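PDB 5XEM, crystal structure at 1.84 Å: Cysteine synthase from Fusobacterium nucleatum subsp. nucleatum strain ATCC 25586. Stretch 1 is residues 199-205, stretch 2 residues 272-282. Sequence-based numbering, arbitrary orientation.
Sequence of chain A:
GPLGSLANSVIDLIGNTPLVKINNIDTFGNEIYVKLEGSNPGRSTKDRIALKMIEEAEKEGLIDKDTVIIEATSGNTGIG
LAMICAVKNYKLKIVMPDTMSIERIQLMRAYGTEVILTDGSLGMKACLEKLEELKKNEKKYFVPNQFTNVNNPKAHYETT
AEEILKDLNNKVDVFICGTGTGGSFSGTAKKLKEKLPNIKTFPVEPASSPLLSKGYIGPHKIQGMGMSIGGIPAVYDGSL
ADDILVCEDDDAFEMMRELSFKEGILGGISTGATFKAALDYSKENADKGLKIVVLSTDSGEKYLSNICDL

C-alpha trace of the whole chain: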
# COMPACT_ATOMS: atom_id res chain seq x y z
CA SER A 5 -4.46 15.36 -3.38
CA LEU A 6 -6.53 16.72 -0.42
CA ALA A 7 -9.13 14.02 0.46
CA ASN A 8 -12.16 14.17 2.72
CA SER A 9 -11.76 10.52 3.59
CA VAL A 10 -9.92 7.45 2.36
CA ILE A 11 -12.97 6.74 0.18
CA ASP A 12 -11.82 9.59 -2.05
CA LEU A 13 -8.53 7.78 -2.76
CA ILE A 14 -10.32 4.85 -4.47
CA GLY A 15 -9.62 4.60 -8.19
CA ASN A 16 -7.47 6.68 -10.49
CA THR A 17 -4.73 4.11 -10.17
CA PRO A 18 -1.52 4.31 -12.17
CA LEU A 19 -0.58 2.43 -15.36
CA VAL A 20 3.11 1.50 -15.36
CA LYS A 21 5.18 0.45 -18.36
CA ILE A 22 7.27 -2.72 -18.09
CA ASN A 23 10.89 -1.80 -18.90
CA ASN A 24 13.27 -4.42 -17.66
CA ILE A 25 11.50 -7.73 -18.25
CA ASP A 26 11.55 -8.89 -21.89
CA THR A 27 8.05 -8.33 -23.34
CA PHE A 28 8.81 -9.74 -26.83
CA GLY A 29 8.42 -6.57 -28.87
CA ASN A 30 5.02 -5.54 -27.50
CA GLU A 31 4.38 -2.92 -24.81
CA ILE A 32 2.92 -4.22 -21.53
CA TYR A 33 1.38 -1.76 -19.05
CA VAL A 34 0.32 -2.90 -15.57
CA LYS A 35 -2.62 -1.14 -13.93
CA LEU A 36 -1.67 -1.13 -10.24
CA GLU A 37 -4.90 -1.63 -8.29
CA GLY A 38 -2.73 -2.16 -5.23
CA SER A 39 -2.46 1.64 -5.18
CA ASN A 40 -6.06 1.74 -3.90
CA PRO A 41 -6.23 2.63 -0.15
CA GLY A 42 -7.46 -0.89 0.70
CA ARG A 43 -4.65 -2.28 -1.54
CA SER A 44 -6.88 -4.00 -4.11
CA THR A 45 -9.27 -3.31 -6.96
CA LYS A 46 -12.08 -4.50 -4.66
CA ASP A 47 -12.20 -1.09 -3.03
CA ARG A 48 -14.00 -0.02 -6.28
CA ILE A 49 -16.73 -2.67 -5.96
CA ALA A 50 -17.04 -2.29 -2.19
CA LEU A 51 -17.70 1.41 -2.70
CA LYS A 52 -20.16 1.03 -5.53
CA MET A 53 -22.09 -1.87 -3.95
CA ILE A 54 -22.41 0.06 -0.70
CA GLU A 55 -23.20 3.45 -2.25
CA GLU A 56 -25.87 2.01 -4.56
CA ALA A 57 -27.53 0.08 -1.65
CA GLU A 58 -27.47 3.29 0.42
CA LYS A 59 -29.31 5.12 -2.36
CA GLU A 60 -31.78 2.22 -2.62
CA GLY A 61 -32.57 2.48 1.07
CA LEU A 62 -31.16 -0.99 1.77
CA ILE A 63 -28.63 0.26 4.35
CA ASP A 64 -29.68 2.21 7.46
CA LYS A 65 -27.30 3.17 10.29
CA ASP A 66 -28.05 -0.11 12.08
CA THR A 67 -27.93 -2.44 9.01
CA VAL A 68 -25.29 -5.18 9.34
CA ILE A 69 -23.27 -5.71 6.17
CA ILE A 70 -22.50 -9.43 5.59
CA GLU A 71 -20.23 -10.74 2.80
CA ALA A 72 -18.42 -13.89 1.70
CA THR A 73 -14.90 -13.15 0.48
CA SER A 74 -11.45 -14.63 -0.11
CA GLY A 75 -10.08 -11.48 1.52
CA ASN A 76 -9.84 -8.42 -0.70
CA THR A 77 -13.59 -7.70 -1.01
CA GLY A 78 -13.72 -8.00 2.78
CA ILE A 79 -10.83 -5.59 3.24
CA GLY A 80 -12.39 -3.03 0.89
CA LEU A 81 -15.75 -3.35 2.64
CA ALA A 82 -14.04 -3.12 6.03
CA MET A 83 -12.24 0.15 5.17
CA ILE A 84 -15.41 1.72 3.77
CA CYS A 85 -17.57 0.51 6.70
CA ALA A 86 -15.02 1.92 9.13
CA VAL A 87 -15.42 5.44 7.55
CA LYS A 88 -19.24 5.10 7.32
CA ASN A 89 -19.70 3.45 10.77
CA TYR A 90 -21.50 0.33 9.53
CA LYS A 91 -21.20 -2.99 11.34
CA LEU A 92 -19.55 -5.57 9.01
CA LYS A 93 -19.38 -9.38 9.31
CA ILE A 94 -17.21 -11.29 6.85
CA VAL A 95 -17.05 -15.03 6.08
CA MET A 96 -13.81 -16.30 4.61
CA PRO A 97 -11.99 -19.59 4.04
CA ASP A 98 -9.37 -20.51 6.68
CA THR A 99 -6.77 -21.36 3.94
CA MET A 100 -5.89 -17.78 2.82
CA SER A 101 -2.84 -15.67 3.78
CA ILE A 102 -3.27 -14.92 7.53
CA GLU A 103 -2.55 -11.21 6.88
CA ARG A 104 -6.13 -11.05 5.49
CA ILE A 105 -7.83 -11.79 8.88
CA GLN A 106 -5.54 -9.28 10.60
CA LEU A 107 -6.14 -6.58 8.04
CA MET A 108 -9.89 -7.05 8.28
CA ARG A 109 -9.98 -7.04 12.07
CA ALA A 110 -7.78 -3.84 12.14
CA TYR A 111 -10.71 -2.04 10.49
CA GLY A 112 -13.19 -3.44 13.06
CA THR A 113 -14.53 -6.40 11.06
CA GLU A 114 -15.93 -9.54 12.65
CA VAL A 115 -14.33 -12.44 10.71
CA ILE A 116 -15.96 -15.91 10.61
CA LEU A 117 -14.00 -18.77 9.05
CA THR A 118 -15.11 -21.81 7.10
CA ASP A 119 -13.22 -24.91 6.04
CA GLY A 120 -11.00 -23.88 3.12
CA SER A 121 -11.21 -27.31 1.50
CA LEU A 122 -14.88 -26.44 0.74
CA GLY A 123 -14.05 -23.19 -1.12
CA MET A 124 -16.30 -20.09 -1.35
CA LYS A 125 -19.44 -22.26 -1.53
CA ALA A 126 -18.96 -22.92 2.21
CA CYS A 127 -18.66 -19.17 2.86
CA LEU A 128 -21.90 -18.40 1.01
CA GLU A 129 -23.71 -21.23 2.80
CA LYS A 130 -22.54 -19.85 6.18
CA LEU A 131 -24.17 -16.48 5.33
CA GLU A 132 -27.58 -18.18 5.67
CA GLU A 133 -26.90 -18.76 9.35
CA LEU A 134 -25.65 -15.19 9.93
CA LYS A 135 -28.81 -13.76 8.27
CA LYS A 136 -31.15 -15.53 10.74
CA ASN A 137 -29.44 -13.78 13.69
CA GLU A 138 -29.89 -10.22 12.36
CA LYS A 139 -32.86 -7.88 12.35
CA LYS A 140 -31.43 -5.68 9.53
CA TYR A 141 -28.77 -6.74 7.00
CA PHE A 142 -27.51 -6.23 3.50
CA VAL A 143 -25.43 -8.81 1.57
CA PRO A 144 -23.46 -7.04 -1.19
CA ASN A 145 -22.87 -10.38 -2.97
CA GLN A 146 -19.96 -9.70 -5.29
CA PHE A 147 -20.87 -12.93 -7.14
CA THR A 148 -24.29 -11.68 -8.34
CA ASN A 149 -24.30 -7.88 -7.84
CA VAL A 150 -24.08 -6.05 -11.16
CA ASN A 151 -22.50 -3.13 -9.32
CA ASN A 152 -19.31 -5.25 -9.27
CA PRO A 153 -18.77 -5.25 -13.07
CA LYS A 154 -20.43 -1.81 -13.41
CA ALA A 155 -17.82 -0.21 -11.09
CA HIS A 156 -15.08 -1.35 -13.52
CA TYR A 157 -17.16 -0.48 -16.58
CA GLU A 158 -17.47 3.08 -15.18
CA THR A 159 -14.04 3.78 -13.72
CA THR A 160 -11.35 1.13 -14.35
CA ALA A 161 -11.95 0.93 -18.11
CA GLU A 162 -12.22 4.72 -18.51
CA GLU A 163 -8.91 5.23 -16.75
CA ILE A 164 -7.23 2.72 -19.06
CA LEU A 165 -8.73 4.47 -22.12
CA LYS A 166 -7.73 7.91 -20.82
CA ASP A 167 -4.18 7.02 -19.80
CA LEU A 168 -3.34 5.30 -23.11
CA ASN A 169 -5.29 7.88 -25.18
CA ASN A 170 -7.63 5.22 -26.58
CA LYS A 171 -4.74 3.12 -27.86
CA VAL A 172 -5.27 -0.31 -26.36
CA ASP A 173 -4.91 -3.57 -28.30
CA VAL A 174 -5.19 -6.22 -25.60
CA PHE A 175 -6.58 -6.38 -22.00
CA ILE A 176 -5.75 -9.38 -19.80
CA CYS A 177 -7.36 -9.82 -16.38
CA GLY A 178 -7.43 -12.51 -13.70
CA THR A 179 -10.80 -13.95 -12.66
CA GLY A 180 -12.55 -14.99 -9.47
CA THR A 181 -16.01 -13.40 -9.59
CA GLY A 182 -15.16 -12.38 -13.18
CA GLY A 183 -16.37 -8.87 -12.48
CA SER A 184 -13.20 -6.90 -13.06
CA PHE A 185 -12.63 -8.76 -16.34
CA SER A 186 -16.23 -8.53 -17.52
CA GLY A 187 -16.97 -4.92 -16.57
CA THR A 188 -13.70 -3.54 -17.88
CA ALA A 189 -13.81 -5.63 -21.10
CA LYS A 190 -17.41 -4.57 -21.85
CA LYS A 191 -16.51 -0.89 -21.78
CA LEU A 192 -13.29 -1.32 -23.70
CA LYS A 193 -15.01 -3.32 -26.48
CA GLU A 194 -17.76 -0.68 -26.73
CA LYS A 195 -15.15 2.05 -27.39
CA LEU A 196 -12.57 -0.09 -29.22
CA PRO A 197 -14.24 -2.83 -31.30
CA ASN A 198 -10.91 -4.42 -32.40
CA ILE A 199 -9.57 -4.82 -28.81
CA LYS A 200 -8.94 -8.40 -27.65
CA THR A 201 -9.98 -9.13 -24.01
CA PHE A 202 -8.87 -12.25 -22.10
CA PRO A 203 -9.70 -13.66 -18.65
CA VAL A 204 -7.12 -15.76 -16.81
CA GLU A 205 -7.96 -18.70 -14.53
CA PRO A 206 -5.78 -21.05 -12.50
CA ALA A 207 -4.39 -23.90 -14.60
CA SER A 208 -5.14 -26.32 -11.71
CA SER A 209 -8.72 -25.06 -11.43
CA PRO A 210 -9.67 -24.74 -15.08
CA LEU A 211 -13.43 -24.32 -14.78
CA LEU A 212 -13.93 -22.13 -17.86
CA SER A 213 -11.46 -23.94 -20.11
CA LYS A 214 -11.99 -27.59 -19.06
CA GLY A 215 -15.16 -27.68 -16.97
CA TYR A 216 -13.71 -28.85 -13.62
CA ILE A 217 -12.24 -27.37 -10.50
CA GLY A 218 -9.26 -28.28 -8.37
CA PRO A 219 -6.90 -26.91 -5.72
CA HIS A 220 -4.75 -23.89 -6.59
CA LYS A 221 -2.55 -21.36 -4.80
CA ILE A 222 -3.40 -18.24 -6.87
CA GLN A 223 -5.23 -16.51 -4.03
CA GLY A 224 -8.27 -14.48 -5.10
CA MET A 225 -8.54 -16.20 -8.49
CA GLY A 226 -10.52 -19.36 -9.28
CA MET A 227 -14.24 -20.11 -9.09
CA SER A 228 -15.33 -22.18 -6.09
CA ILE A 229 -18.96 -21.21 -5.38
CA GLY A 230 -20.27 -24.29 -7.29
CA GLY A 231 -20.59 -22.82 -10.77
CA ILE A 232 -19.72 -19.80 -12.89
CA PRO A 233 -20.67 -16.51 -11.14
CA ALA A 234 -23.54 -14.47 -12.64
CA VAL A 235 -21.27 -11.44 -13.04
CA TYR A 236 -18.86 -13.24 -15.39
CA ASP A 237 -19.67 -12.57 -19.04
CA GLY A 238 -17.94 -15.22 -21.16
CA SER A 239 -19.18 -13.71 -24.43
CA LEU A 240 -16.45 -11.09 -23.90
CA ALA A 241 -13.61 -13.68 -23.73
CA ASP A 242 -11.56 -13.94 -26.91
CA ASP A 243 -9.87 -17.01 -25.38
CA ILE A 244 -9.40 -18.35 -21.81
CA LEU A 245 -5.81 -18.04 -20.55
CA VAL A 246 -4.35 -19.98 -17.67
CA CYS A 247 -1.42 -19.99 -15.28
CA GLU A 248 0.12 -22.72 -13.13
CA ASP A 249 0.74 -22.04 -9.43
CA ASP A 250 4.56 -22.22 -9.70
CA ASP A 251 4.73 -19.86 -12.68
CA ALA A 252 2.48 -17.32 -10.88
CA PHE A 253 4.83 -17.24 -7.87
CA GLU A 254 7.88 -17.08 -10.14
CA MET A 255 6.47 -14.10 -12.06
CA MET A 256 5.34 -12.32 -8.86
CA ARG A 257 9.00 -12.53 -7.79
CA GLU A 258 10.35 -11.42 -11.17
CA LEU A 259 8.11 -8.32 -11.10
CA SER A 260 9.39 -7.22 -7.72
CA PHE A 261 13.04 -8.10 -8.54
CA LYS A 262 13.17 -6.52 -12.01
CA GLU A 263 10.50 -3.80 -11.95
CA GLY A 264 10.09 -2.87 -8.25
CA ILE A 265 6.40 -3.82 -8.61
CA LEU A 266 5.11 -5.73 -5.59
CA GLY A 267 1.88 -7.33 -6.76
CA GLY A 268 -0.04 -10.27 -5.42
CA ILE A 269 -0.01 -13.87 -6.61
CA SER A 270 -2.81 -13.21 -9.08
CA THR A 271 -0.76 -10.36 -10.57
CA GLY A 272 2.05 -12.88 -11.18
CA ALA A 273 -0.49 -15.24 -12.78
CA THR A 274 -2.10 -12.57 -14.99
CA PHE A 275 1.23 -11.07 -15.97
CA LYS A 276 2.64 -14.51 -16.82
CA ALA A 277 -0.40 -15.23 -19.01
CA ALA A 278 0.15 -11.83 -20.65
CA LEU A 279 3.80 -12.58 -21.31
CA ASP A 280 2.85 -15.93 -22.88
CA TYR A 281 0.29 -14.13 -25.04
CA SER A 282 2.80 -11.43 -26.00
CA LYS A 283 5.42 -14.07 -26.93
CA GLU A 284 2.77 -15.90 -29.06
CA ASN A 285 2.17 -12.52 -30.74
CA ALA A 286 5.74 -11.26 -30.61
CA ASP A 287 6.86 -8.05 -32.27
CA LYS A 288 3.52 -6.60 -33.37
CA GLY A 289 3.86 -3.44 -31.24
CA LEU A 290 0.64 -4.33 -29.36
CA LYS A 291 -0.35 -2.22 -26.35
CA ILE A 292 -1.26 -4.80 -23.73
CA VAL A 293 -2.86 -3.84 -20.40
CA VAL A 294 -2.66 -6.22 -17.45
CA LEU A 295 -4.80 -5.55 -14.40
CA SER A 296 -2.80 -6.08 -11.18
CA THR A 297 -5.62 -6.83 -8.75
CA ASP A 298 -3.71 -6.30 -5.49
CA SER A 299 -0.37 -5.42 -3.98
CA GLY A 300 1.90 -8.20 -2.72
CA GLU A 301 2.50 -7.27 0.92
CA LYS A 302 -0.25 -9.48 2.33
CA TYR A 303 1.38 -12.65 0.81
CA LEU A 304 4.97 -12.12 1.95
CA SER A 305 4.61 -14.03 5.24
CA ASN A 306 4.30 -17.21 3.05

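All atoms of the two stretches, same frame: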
# COMPACT_ATOMS: atom_id res chain seq x y z
N ILE A 199 -10.35 -4.42 -29.99
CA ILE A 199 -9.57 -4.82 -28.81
C ILE A 199 -9.87 -6.29 -28.51
O ILE A 199 -11.03 -6.72 -28.64
CB ILE A 199 -9.90 -3.93 -27.58
CG1 ILE A 199 -8.85 -4.12 -26.47
CG2 ILE A 199 -11.29 -4.21 -27.04
CD1 ILE A 199 -9.12 -3.28 -25.23
N LYS A 200 -8.82 -7.03 -28.16
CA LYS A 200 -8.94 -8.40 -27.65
C LYS A 200 -8.93 -8.36 -26.10
O LYS A 200 -8.10 -7.67 -25.51
CB LYS A 200 -7.80 -9.28 -28.17
CG LYS A 200 -7.69 -9.38 -29.71
CD LYS A 200 -8.90 -10.04 -30.33
CE LYS A 200 -8.77 -10.16 -31.86
NZ LYS A 200 -9.23 -8.91 -32.55
N THR A 201 -9.85 -9.10 -25.47
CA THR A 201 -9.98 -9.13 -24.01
C THR A 201 -9.97 -10.58 -23.51
O THR A 201 -10.76 -11.42 -24.02
CB THR A 201 -11.25 -8.40 -23.55
OG1 THR A 201 -12.42 -9.02 -24.12
CG2 THR A 201 -11.22 -6.92 -23.96
N PHE A 202 -9.07 -10.88 -22.56
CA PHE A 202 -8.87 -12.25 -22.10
C PHE A 202 -8.90 -12.36 -20.57
O PHE A 202 -8.13 -11.66 -19.90
CB PHE A 202 -7.51 -12.79 -22.55
CG PHE A 202 -7.27 -12.70 -24.03
CD1 PHE A 202 -6.67 -11.58 -24.58
CD2 PHE A 202 -7.59 -13.77 -24.87
CE1 PHE A 202 -6.43 -11.51 -25.94
CE2 PHE A 202 -7.35 -13.69 -26.24
CZ PHE A 202 -6.76 -12.57 -26.77
N PRO A 203 -9.76 -13.26 -20.04
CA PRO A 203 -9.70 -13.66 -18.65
C PRO A 203 -8.61 -14.70 -18.43
O PRO A 203 -8.25 -15.45 -19.37
CB PRO A 203 -11.09 -14.27 -18.42
CG PRO A 203 -11.39 -14.94 -19.72
CD PRO A 203 -10.74 -14.09 -20.77
N VAL A 204 -8.07 -14.75 -17.20
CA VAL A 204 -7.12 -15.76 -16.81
C VAL A 204 -7.73 -16.54 -15.64
O VAL A 204 -8.37 -15.96 -14.77
CB VAL A 204 -5.75 -15.17 -16.36
CG1 VAL A 204 -4.75 -16.30 -16.14
CG2 VAL A 204 -5.24 -14.10 -17.34
N GLU A 205 -7.55 -17.85 -15.66
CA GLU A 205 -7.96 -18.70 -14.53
C GLU A 205 -6.80 -19.58 -14.11
O GLU A 205 -5.80 -19.70 -14.83
CB GLU A 205 -9.21 -19.51 -14.93
CG GLU A 205 -8.97 -20.63 -15.92
CD GLU A 205 -10.24 -21.39 -16.29
OE1 GLU A 205 -11.30 -21.14 -15.67
OE2 GLU A 205 -10.16 -22.25 -17.20
N GLY A 272 1.06 -11.99 -10.56
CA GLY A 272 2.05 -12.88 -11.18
C GLY A 272 1.40 -13.79 -12.22
O GLY A 272 1.92 -13.95 -13.31
N ALA A 273 0.26 -14.34 -11.87
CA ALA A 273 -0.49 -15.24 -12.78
C ALA A 273 -0.94 -14.53 -14.05
O ALA A 273 -0.71 -15.04 -15.18
CB ALA A 273 -1.67 -15.84 -12.04
N THR A 274 -1.56 -13.35 -13.88
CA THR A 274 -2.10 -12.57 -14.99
C THR A 274 -0.99 -12.03 -15.89
O THR A 274 -1.08 -12.08 -17.13
CB THR A 274 -3.00 -11.43 -14.46
OG1 THR A 274 -3.99 -12.00 -13.61
CG2 THR A 274 -3.65 -10.65 -15.59
N PHE A 275 0.09 -11.58 -15.25
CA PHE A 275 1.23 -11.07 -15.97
C PHE A 275 1.91 -12.20 -16.74
O PHE A 275 2.32 -12.01 -17.87
CB PHE A 275 2.23 -10.38 -15.04
CG PHE A 275 3.29 -9.65 -15.78
CD1 PHE A 275 3.03 -8.40 -16.32
CD2 PHE A 275 4.54 -10.22 -15.98
CE1 PHE A 275 4.00 -7.73 -17.02
CE2 PHE A 275 5.52 -9.55 -16.70
CZ PHE A 275 5.25 -8.30 -17.22
N LYS A 276 2.02 -13.37 -16.14
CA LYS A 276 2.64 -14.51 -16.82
C LYS A 276 1.82 -14.90 -18.06
O LYS A 276 2.37 -15.15 -19.14
CB LYS A 276 2.80 -15.68 -15.85
CG LYS A 276 3.12 -17.01 -16.49
CD LYS A 276 4.45 -17.03 -17.22
CE LYS A 276 4.71 -18.45 -17.72
NZ LYS A 276 5.57 -18.41 -18.94
N ALA A 277 0.50 -14.93 -17.90
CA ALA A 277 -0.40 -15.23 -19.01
C ALA A 277 -0.25 -14.17 -20.10
O ALA A 277 -0.30 -14.48 -21.30
CB ALA A 277 -1.84 -15.29 -18.53
N ALA A 278 -0.05 -12.92 -19.69
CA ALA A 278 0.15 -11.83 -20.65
C ALA A 278 1.45 -11.95 -21.40
O ALA A 278 1.52 -11.62 -22.59
CB ALA A 278 0.09 -10.46 -19.98
N LEU A 279 2.49 -12.38 -20.69
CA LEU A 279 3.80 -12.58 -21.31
C LEU A 279 3.74 -13.72 -22.30
O LEU A 279 4.33 -13.63 -23.35
CB LEU A 279 4.85 -12.91 -20.28
CG LEU A 279 5.61 -11.76 -19.65
CD1 LEU A 279 6.77 -12.31 -18.81
CD2 LEU A 279 6.17 -10.82 -20.71
N ASP A 280 3.03 -14.80 -21.96
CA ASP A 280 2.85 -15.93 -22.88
C ASP A 280 2.10 -15.48 -24.12
O ASP A 280 2.48 -15.85 -25.24
CB ASP A 280 2.06 -17.06 -22.23
CG ASP A 280 2.83 -17.79 -21.18
OD1 ASP A 280 4.05 -17.57 -21.07
OD2 ASP A 280 2.20 -18.60 -20.46
N TYR A 281 1.05 -14.69 -23.93
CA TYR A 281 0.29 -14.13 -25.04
C TYR A 281 1.18 -13.24 -25.90
O TYR A 281 1.18 -13.37 -27.13
CB TYR A 281 -0.93 -13.36 -24.55
CG TYR A 281 -1.73 -12.79 -25.70
CD1 TYR A 281 -2.69 -13.54 -26.35
CD2 TYR A 281 -1.49 -11.49 -26.17
CE1 TYR A 281 -3.41 -13.03 -27.42
CE2 TYR A 281 -2.20 -10.97 -27.24
CZ TYR A 281 -3.15 -11.75 -27.86
OH TYR A 281 -3.86 -11.22 -28.91
N SER A 282 1.95 -12.36 -25.27
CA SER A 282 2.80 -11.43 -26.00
C SER A 282 3.91 -12.17 -26.78
O SER A 282 4.19 -11.81 -27.93
CB SER A 282 3.40 -10.41 -25.06
OG SER A 282 4.16 -9.45 -25.77

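The contact between strand 200-205 and helix 272-282 is small, 229 Å² in all, and it is built without a single hydrogen bond between the two stretches. Shape does the work. The strand alternates, as strands usually do: Lys200, Phe202 and Val204 send their CA-to-CB bonds toward the helix, while Pro203 and Glu205 point theirs away. The helix answers with residues spaced by four, Ala273, Ala277 and Tyr281, each with its CA-to-CB bond toward the strand. The two N-to-C directions differ by 126°, so the end of the strand meets the beginning of the helical segment and the early strand residues meet Tyr281.

Large and small side chains are matched along this line. The axes approach to 8.7 Å, and around Val204, whose CA is 6.2 Å from CA of Thr274, the helix offers Ala273, Thr274 and Ala277. Val204, the residue most covered by the other stretch, has chi1 at -173° (t). Both methyls of Val204 pack on CB of Ala277, CG2 at 3.8 Å and CG1 at 3.9 Å; CG2 also lies 4.2 Å from CG2 of Thr274, and CG1 4.3 Å from the backbone O of Ala273. The valine thus rests against methyl groups and main chain. Thr274 has its CA-to-CB bond sideways, and its m rotamer (chi1 -54°) leaves CG2 the closest atom to Val204, and OG1, also nearby, hydrogen-bonds to a residue just outside the stretch.

At the other end the contact is aromatic. Phe202 takes chi1 -54° (m) with chi2 90°, and Tyr281 takes chi1 -179° (t) with chi2 86°; these are ordinary rotamers that bring CZ of Phe202 to 3.4 Å from CE1 of Tyr281. The ring centroids are 4.8 Å apart and the planes meet at 47°, an oblique pairing that is neither a stack nor edge-to-face. CD1 of Tyr281 sits over one face of the Phe202 ring. The t chi1 of the tyrosine carries its ring across to the strand and on toward Lys200, whose CG is 4.3 Å from the Tyr281 OH. Lys200 starts toward the helix, but with chi1 and chi2 both m its end leads away, and NZ bonds to a residue just outside the stretch; what it gives this contact is aliphatic carbon.

The helix keeps its charges off this face. Lys276 NZ forms a salt bridge with Asp280 OD1 at 2.7 Å, one turn apart, and neither residue touches the strand. The rule to read here is small residues where the backbones approach, with a long aromatic side chain spanning the wider end.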